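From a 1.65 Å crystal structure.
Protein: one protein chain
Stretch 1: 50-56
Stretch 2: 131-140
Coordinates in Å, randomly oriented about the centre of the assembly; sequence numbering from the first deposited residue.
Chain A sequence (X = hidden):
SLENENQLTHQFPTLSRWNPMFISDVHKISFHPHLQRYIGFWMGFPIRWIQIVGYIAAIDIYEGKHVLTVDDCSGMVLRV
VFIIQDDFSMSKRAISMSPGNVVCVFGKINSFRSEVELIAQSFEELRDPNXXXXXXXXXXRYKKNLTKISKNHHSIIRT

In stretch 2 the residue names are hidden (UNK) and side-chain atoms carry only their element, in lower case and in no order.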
# COMPACT_ATOMS: atom_id res chain seq x y z
N ILE A 50 15.83 -4.90 -1.41
CA ILE A 50 14.62 -4.69 -0.61
C ILE A 50 13.36 -5.25 -1.25
O ILE A 50 13.28 -5.41 -2.47
CB ILE A 50 14.41 -3.17 -0.39
CG1 ILE A 50 15.63 -2.57 0.30
CG2 ILE A 50 13.15 -2.91 0.42
CD1 ILE A 50 15.60 -1.07 0.39
N GLN A 51 12.36 -5.54 -0.42
CA GLN A 51 11.08 -6.04 -0.90
C GLN A 51 9.99 -5.13 -0.32
O GLN A 51 10.01 -4.81 0.87
CB GLN A 51 10.84 -7.47 -0.42
CG GLN A 51 9.57 -8.11 -0.99
CD GLN A 51 9.12 -9.31 -0.18
OE1 GLN A 51 8.68 -9.18 0.96
NE2 GLN A 51 9.22 -10.50 -0.78
N ILE A 52 9.05 -4.71 -1.16
CA ILE A 52 7.95 -3.88 -0.70
C ILE A 52 6.64 -4.48 -1.19
O ILE A 52 6.61 -5.24 -2.16
CB ILE A 52 8.08 -2.40 -1.19
CG1 ILE A 52 8.10 -2.31 -2.72
CG2 ILE A 52 9.36 -1.79 -0.63
CD1 ILE A 52 6.74 -2.15 -3.33
N VAL A 53 5.55 -4.15 -0.49
CA VAL A 53 4.23 -4.66 -0.85
C VAL A 53 3.20 -3.55 -0.70
O VAL A 53 3.11 -2.93 0.36
CB VAL A 53 3.80 -5.83 0.06
CG1 VAL A 53 2.37 -6.24 -0.27
CG2 VAL A 53 4.74 -7.02 -0.12
N GLY A 54 2.41 -3.32 -1.74
CA GLY A 54 1.41 -2.27 -1.67
C GLY A 54 0.55 -2.24 -2.91
O GLY A 54 0.76 -3.05 -3.82
N TYR A 55 -0.41 -1.33 -2.97
CA TYR A 55 -1.27 -1.25 -4.15
C TYR A 55 -0.73 -0.21 -5.13
O TYR A 55 -0.02 0.72 -4.73
CB TYR A 55 -2.73 -0.92 -3.77
CG TYR A 55 -2.97 0.49 -3.27
CD1 TYR A 55 -2.86 0.80 -1.92
CD2 TYR A 55 -3.26 1.52 -4.17
CE1 TYR A 55 -3.04 2.12 -1.46
CE2 TYR A 55 -3.44 2.83 -3.73
CZ TYR A 55 -3.32 3.12 -2.37
OH TYR A 55 -3.44 4.43 -1.95
N ILE A 56 -1.06 -0.38 -6.40
CA ILE A 56 -0.60 0.54 -7.44
C ILE A 56 -1.43 1.81 -7.47
O ILE A 56 -2.64 1.77 -7.71
CB ILE A 56 -0.66 -0.14 -8.82
CG1 ILE A 56 0.31 -1.32 -8.85
CG2 ILE A 56 -0.29 0.86 -9.92
CD1 ILE A 56 0.16 -2.20 -10.07
N UNK A 131 -2.75 -11.79 1.73
CA UNK A 131 -1.32 -11.58 1.50
C UNK A 131 -0.82 -10.25 2.04
O UNK A 131 0.32 -10.16 2.51
o UNK A 131 -1.84 -12.96 -1.76
o UNK A 131 -1.06 -14.01 0.01
c UNK A 131 -1.33 -12.97 -0.63
c UNK A 131 -1.00 -11.63 0.00
N UNK A 132 -1.65 -9.22 1.97
CA UNK A 132 -1.20 -7.92 2.46
C UNK A 132 -0.98 -7.81 3.95
O UNK A 132 0.06 -7.29 4.37
o UNK A 132 -1.72 -3.60 0.67
c UNK A 132 -2.32 -4.69 0.65
c UNK A 132 -2.14 -6.80 2.00
o UNK A 132 -3.54 -4.79 0.42
c UNK A 132 -1.54 -5.95 0.91
N UNK A 133 -1.91 -8.27 4.78
CA UNK A 133 -1.66 -8.16 6.21
C UNK A 133 -0.49 -9.04 6.62
O UNK A 133 0.22 -8.70 7.57
c UNK A 133 -1.71 -12.57 8.98
c UNK A 133 -4.60 -10.22 6.31
c UNK A 133 -3.87 -12.06 7.34
c UNK A 133 -2.99 -11.01 7.66
c UNK A 133 -3.48 -9.83 6.99
c UNK A 133 -2.62 -13.60 8.65
n UNK A 133 -4.84 -11.55 6.52
c UNK A 133 -3.70 -13.37 7.83
c UNK A 133 -2.91 -8.45 7.07
c UNK A 133 -1.89 -11.27 8.50
N UNK A 134 -0.27 -10.15 5.92
CA UNK A 134 0.86 -11.01 6.23
C UNK A 134 2.15 -10.24 5.91
O UNK A 134 3.15 -10.37 6.62
c UNK A 134 0.81 -12.30 5.40
c UNK A 134 -0.33 -14.51 4.96
n UNK A 134 -1.35 -16.74 4.63
c UNK A 134 -1.34 -15.52 5.48
c UNK A 134 -0.28 -13.27 5.84
N UNK A 135 2.12 -9.44 4.85
CA UNK A 135 3.28 -8.64 4.47
C UNK A 135 3.55 -7.57 5.53
O UNK A 135 4.70 -7.27 5.84
c UNK A 135 3.05 -7.99 3.11
N UNK A 136 2.47 -7.01 6.08
CA UNK A 136 2.62 -6.00 7.12
C UNK A 136 3.19 -6.65 8.37
O UNK A 136 4.05 -6.08 9.04
n UNK A 136 0.28 -3.66 4.31
c UNK A 136 -0.78 -4.42 6.13
c UNK A 136 -2.22 -3.40 4.41
c UNK A 136 -3.16 -4.29 6.45
c UNK A 136 -0.96 -3.79 4.88
c UNK A 136 -3.30 -3.66 5.20
c UNK A 136 1.22 -4.19 5.16
c UNK A 136 -1.91 -4.67 6.93
c UNK A 136 1.28 -5.34 7.45
c UNK A 136 0.62 -4.67 6.29
N UNK A 137 2.70 -7.85 8.68
CA UNK A 137 3.17 -8.59 9.86
C UNK A 137 4.67 -8.84 9.77
O UNK A 137 5.42 -8.56 10.71
o UNK A 137 1.80 -12.72 10.18
c UNK A 137 2.11 -12.09 11.20
c UNK A 137 2.43 -9.93 9.95
n UNK A 137 1.79 -12.50 12.42
c UNK A 137 2.90 -10.81 11.10
N UNK A 138 5.10 -9.35 8.62
CA UNK A 138 6.51 -9.63 8.38
C UNK A 138 7.38 -8.39 8.55
O UNK A 138 8.47 -8.44 9.14
n UNK A 138 7.82 -12.98 3.73
c UNK A 138 8.15 -10.44 6.59
c UNK A 138 8.27 -11.01 5.18
c UNK A 138 6.70 -10.19 6.97
c UNK A 138 7.63 -12.38 5.08
N UNK A 139 6.91 -7.26 8.03
CA UNK A 139 7.67 -6.02 8.12
C UNK A 139 7.78 -5.44 9.53
O UNK A 139 8.82 -4.91 9.91
n UNK A 139 7.75 -6.56 1.71
n UNK A 139 7.17 -5.07 3.36
c UNK A 139 7.13 -6.30 2.85
n UNK A 139 6.53 -7.29 3.51
c UNK A 139 7.08 -4.99 7.16
c UNK A 139 6.62 -4.69 4.65
c UNK A 139 7.48 -5.32 5.73
N UNK A 140 6.71 -5.55 10.32
CA UNK A 140 6.78 -5.02 11.68
C UNK A 140 7.72 -5.88 12.52
O UNK A 140 8.47 -5.36 13.34
c UNK A 140 5.38 -4.96 12.29
c UNK A 140 2.03 -5.07 11.65
s UNK A 140 2.88 -3.70 12.45
c UNK A 140 4.52 -3.86 11.69
O HOH W 1 6.37 -9.88 2.37
O HOH W 2 0.53 -2.68 1.63

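Stretch 1 is a strand, stretch 2 a helix running over it at 144° between their N-to-C directions, with axes 8.8 Å apart at closest approach.

Position 131 has four side-chain atoms: two carbons, the second carrying two oxygens. This short carboxylate leads away from the strand and touches nothing on it. It is Asp-131.

Position 132 has three carbons, the third carrying two oxygens. The chain starts sideways, but its end comes nearer the strand. Its middle carbon lies 4.1 Å from Val-53 CG1, and one carboxylate oxygen is 4.1 Å from Gly-54 CA. One carbon more than at 131 makes this Glu-132. The carbon contact is through CG, the oxygen contact through OE2.

Position 133 has one carbon followed by fused five- and six-membered rings holding eight carbons and one nitrogen. An indole is the only standard side chain that fits. Trp-133 is out of reach of the strand.

Position 134 has four carbons in a row ending in nitrogen. The extended, exposed chain is a lysine, Lys-134, and it makes no contact with stretch 1.

Position 135 has a single carbon, CB. It points toward the strand and lies 3.8 Å from Val-53 CG2. One carbon alone means Ala-135. The CA atoms of Val-53 and Ala-135 are 6.7 Å apart, the closest such pair in the register.

Position 136 again has one carbon and a fused ring pair with eight carbons and one nitrogen. It is Trp-136. Its NE1 is 2.9 Å from the oxygen of water 2, which accepts the hydrogen bond. That water also lies 2.9 Å from Val-53 O and 2.6 Å from Glu-132 OE2.

Position 137 has three carbons, the third carrying one oxygen and one nitrogen. This is an amide, Gln-137, out of reach of the strand.

Position 138 has four carbons in a row and a terminal nitrogen, as at 134. It is Lys-138. Its CB points toward the strand, but its nearest approach is 4.6 Å, from Lys-138 CD to Gln-51 OE1.

Position 139 has three carbons, a nitrogen, then a carbon carrying two more nitrogens. One terminal nitrogen sits 2.9 Å from Gln-51 OE1. The guanidinium identifies Arg-139, and that nitrogen is NH2.

Position 140 has two carbons, a sulfur and one more carbon, unbranched. The thioether is Met-140, far from the strand.

The contact joins a small apolar patch to a polar anchor. Val-53 CG2 packs on Ala-135 CB, where the two backbones come nearest each other. Arg-139 NH2 donates to Gln-51 OE1 at 2.9 Å and, more weakly, to Gln-51 O at 3.0 Å, so one nitrogen holds both side chain and backbone. Arg-139 NH1 donates to Ala-135 O at 3.0 Å, which ties the guanidinium back to its own helix. Water 1 accepts from Arg-139 NH1 at 2.8 Å and donates to Gln-51 OE1 at 2.8 Å. Val-53 CG2 covers one face of the guanidinium, while Gln-51 OE1 lies at its edge.

Stretch 2 131-140: DEWKAWQKRM
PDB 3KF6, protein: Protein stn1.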